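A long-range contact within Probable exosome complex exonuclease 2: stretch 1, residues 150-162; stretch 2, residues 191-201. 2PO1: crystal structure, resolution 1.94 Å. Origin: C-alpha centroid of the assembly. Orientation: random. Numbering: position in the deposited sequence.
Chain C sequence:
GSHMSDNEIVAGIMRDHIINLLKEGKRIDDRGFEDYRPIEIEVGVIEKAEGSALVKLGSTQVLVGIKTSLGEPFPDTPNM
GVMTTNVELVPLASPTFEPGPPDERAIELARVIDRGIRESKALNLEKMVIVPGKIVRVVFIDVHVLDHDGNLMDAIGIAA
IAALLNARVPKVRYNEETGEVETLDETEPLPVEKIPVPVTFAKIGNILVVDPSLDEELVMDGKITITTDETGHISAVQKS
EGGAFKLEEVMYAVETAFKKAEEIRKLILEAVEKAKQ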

# COMPACT_ATOMS: atom_id res chain seq x y z
N GLY C 150 22.71 11.86 -14.53
CA GLY C 150 22.38 13.27 -14.48
C GLY C 150 21.45 13.65 -15.59
O GLY C 150 21.43 13.04 -16.67
N ASN C 151 20.71 14.74 -15.36
CA ASN C 151 19.74 15.21 -16.33
C ASN C 151 18.69 14.20 -16.79
O ASN C 151 18.44 14.06 -17.96
CB ASN C 151 20.42 16.00 -17.48
CG ASN C 151 19.46 16.93 -18.16
OD1 ASN C 151 18.37 17.17 -17.63
ND2 ASN C 151 19.86 17.51 -19.31
N LEU C 152 18.02 13.50 -15.84
CA LEU C 152 16.94 12.66 -16.19
C LEU C 152 15.83 13.44 -16.89
O LEU C 152 15.22 12.95 -17.80
CB LEU C 152 16.38 11.99 -14.91
CG LEU C 152 17.35 11.11 -14.14
CD1 LEU C 152 16.68 10.52 -12.91
CD2 LEU C 152 17.88 10.03 -15.11
N MET C 153 15.53 14.66 -16.44
CA MET C 153 14.42 15.36 -16.98
C MET C 153 14.52 15.49 -18.50
O MET C 153 13.60 15.13 -19.23
CB MET C 153 14.35 16.74 -16.33
CG MET C 153 13.21 17.51 -16.89
SD MET C 153 11.73 17.06 -16.07
CE MET C 153 12.01 17.76 -14.42
N ASP C 154 15.66 15.92 -19.00
CA ASP C 154 15.74 16.12 -20.44
C ASP C 154 15.80 14.80 -21.14
O ASP C 154 15.20 14.60 -22.18
CB ASP C 154 16.96 16.93 -20.84
CG ASP C 154 16.94 18.32 -20.27
OD1 ASP C 154 16.05 18.60 -19.48
OD2 ASP C 154 17.83 19.17 -20.61
N ALA C 155 16.54 13.88 -20.57
CA ALA C 155 16.67 12.56 -21.21
C ALA C 155 15.29 11.93 -21.29
O ALA C 155 14.95 11.37 -22.31
CB ALA C 155 17.61 11.70 -20.41
N ILE C 156 14.47 12.06 -20.22
CA ILE C 156 13.15 11.47 -20.21
C ILE C 156 12.23 12.20 -21.17
O ILE C 156 11.48 11.58 -21.90
CB ILE C 156 12.50 11.44 -18.78
CG1 ILE C 156 13.23 10.48 -17.84
CG2 ILE C 156 11.03 11.06 -18.93
CD1 ILE C 156 13.00 10.78 -16.44
N GLY C 157 12.30 13.54 -21.27
CA GLY C 157 11.41 14.22 -22.20
C GLY C 157 11.77 13.95 -23.66
O GLY C 157 10.89 13.85 -24.52
N ILE C 158 13.05 13.87 -23.94
CA ILE C 158 13.54 13.59 -25.31
C ILE C 158 13.06 12.21 -25.67
O ILE C 158 12.39 12.02 -26.68
CB ILE C 158 15.04 13.62 -25.38
CG1 ILE C 158 15.50 15.07 -25.31
CG2 ILE C 158 15.57 13.06 -26.69
CD1 ILE C 158 16.97 15.16 -24.92
N ALA C 159 13.33 11.25 -24.81
CA ALA C 159 12.85 9.87 -25.04
C ALA C 159 11.34 9.82 -25.21
O ALA C 159 10.86 9.05 -26.01
CB ALA C 159 13.28 8.96 -23.93
N ALA C 160 10.60 10.63 -24.43
CA ALA C 160 9.12 10.51 -24.39
C ALA C 160 8.59 10.99 -25.72
O ALA C 160 7.83 10.30 -26.39
CB ALA C 160 8.50 11.29 -23.22
N ILE C 161 9.06 12.15 -26.16
CA ILE C 161 8.52 12.66 -27.39
C ILE C 161 9.05 11.85 -28.57
O ILE C 161 8.35 11.68 -29.59
CB ILE C 161 8.76 14.20 -27.57
CG1 ILE C 161 7.89 14.72 -28.73
CG2 ILE C 161 10.19 14.50 -27.75
CD1 ILE C 161 6.36 14.73 -28.29
N ALA C 162 10.27 11.35 -28.46
CA ALA C 162 10.79 10.54 -29.57
C ALA C 162 10.00 9.24 -29.64
O ALA C 162 9.74 8.73 -30.72
CB ALA C 162 12.31 10.29 -29.42
N PRO C 191 -1.45 11.11 -33.01
CA PRO C 191 -1.43 12.46 -33.59
C PRO C 191 -0.43 13.34 -32.86
O PRO C 191 -0.81 14.09 -31.96
CB PRO C 191 -2.88 12.93 -33.40
CG PRO C 191 -3.38 12.15 -32.20
CD PRO C 191 -2.64 10.86 -32.17
N VAL C 192 0.85 13.20 -33.21
CA VAL C 192 1.90 13.98 -32.57
C VAL C 192 2.13 15.23 -33.41
O VAL C 192 2.55 15.16 -34.57
CB VAL C 192 3.23 13.22 -32.39
CG1 VAL C 192 4.19 14.05 -31.56
CG2 VAL C 192 3.03 11.85 -31.73
N GLU C 193 1.87 16.37 -32.81
CA GLU C 193 1.85 17.59 -33.58
C GLU C 193 2.89 18.61 -33.21
O GLU C 193 3.17 19.51 -33.98
CB GLU C 193 0.49 18.17 -33.46
CG GLU C 193 -0.48 17.15 -33.90
CD GLU C 193 -1.87 17.65 -33.97
OE1 GLU C 193 -2.14 18.70 -33.36
OE2 GLU C 193 -2.69 16.99 -34.63
N LYS C 194 3.51 18.44 -32.05
CA LYS C 194 4.54 19.37 -31.64
C LYS C 194 5.65 18.53 -31.08
O LYS C 194 5.44 17.35 -30.77
CB LYS C 194 3.96 20.36 -30.62
CG LYS C 194 3.52 21.65 -31.30
CD LYS C 194 2.50 22.37 -30.48
CE LYS C 194 1.38 22.94 -31.37
NZ LYS C 194 0.10 22.42 -30.69
N ILE C 195 6.85 19.10 -30.99
CA ILE C 195 7.97 18.36 -30.40
C ILE C 195 8.61 19.08 -29.22
O ILE C 195 9.72 19.56 -29.33
CB ILE C 195 9.03 17.91 -31.46
CG1 ILE C 195 8.37 17.10 -32.55
CG2 ILE C 195 10.14 17.02 -30.82
CD1 ILE C 195 9.10 17.20 -33.85
N PRO C 196 7.92 19.12 -28.07
CA PRO C 196 8.46 19.76 -26.89
C PRO C 196 9.67 18.98 -26.39
O PRO C 196 9.68 17.74 -26.41
CB PRO C 196 7.31 19.64 -25.88
CG PRO C 196 6.58 18.43 -26.30
CD PRO C 196 6.61 18.51 -27.78
N VAL C 197 10.70 19.73 -25.98
CA VAL C 197 11.98 19.18 -25.57
C VAL C 197 12.30 19.92 -24.28
O VAL C 197 12.28 21.14 -24.28
CB VAL C 197 13.06 19.47 -26.66
CG1 VAL C 197 14.45 19.21 -26.14
CG2 VAL C 197 12.81 18.60 -27.87
N PRO C 198 12.51 19.18 -23.16
CA PRO C 198 12.91 19.99 -22.00
C PRO C 198 14.38 20.27 -22.12
O PRO C 198 15.16 19.40 -22.56
CB PRO C 198 12.67 19.07 -20.79
CG PRO C 198 12.15 17.79 -21.32
CD PRO C 198 12.43 17.75 -22.83
N VAL C 199 14.75 21.51 -21.79
CA VAL C 199 16.15 21.76 -21.61
C VAL C 199 16.37 22.18 -20.18
O VAL C 199 15.65 23.01 -19.68
CB VAL C 199 16.60 22.82 -22.62
CG1 VAL C 199 17.97 23.25 -22.30
CG2 VAL C 199 16.48 22.24 -24.07
N THR C 200 17.37 21.62 -19.52
CA THR C 200 17.52 21.77 -18.08
C THR C 200 18.88 22.33 -17.75
O THR C 200 19.85 21.96 -18.34
CB THR C 200 17.30 20.42 -17.40
OG1 THR C 200 15.91 20.10 -17.45
CG2 THR C 200 17.75 20.47 -16.01
N PHE C 201 18.90 23.32 -16.86
CA PHE C 201 20.14 23.97 -16.42
C PHE C 201 20.34 23.71 -14.94
O PHE C 201 19.38 23.73 -14.17
CB PHE C 201 20.07 25.50 -16.64
CG PHE C 201 19.75 25.88 -18.06
CD1 PHE C 201 18.45 25.73 -18.57
CD2 PHE C 201 20.75 26.34 -18.90
CE1 PHE C 201 18.17 26.03 -19.91
CE2 PHE C 201 20.47 26.65 -20.24
CZ PHE C 201 19.19 26.48 -20.74
O HOH W 1 9.11 16.26 -24.02

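The helix beginning at Leu 152 lies against the strand 197-201 and the loop leading into it, running nearly antiparallel to the strand at 169°, with the axes 6.9 Å apart at closest approach. So close an approach needs a small surface on the helix, and Gly 157 supplies it: its CA sits 3.7 Å from Pro 198 CD, and an ideal CB here would fall 2.3 Å from Pro 198 CG, a clash. The proline ring occupies the space that a side chain would have taken. Pro 198, puckered C-gamma exo and with its CB directed toward the helix, also reaches the turn before, where its CG lies 3.7 Å from Met 153 O.

The polar end is organized around Asp 154. Its CA-to-CB bond points sideways, but chi1 in m and chi2 near 6° bring the carboxylate to the strand. There Thr 200 meets it twice: OG1 donates to Asp 154 OD1 at 2.5 Å, a short bond, while Thr 200 N makes a weak bond to Asp 154 OD2 at 2.7 Å, bent to 126°. The m rotamer of Thr 200 places its hydroxyl for the first of these. Asn 151, the residue just before the helix, also holds the carboxylate. In its t rotamer it acts as the N-cap, with OD1 accepting from Asp 154 N at 3.3 Å, while its ND2 donates to Asp 154 OD2 at 2.9 Å. One amide thus caps the helix and fixes the acid that grips the strand. The same OD1 lies 3.4 Å from Thr 200 CB, so the cap also touches the side chain of Thr 200, the residue that Asp 154 binds. Met 153, with chi1 t, lays its CG 4.2 Å from Pro 198 CB and 3.8 Å from Thr 200 OG1; chi2 and chi3, both p, set the thioether beyond it.

At the other end the chemistry turns apolar. Ile 161 points toward stretch 2 and gives up 103 Å², the largest share of any residue here. With chi1 t and chi2 p, its CD1 reaches Val 192 CG1 at 4.0 Å and Pro 196 CD at 3.8 Å, and its CG1 meets Ile 195 CG2 at 3.8 Å. The cost is Lys 194 O, 3.7 Å from Ile 161 CD1 and buried without a polar partner. Ile 158 touches more lightly, its CG1 4.4 Å from Val 197 CG1. Between the two ends, a water donates to Gly 157 O at 3.0 Å and to Pro 196 O at 2.9 Å, joining two carbonyls that could not bond each other.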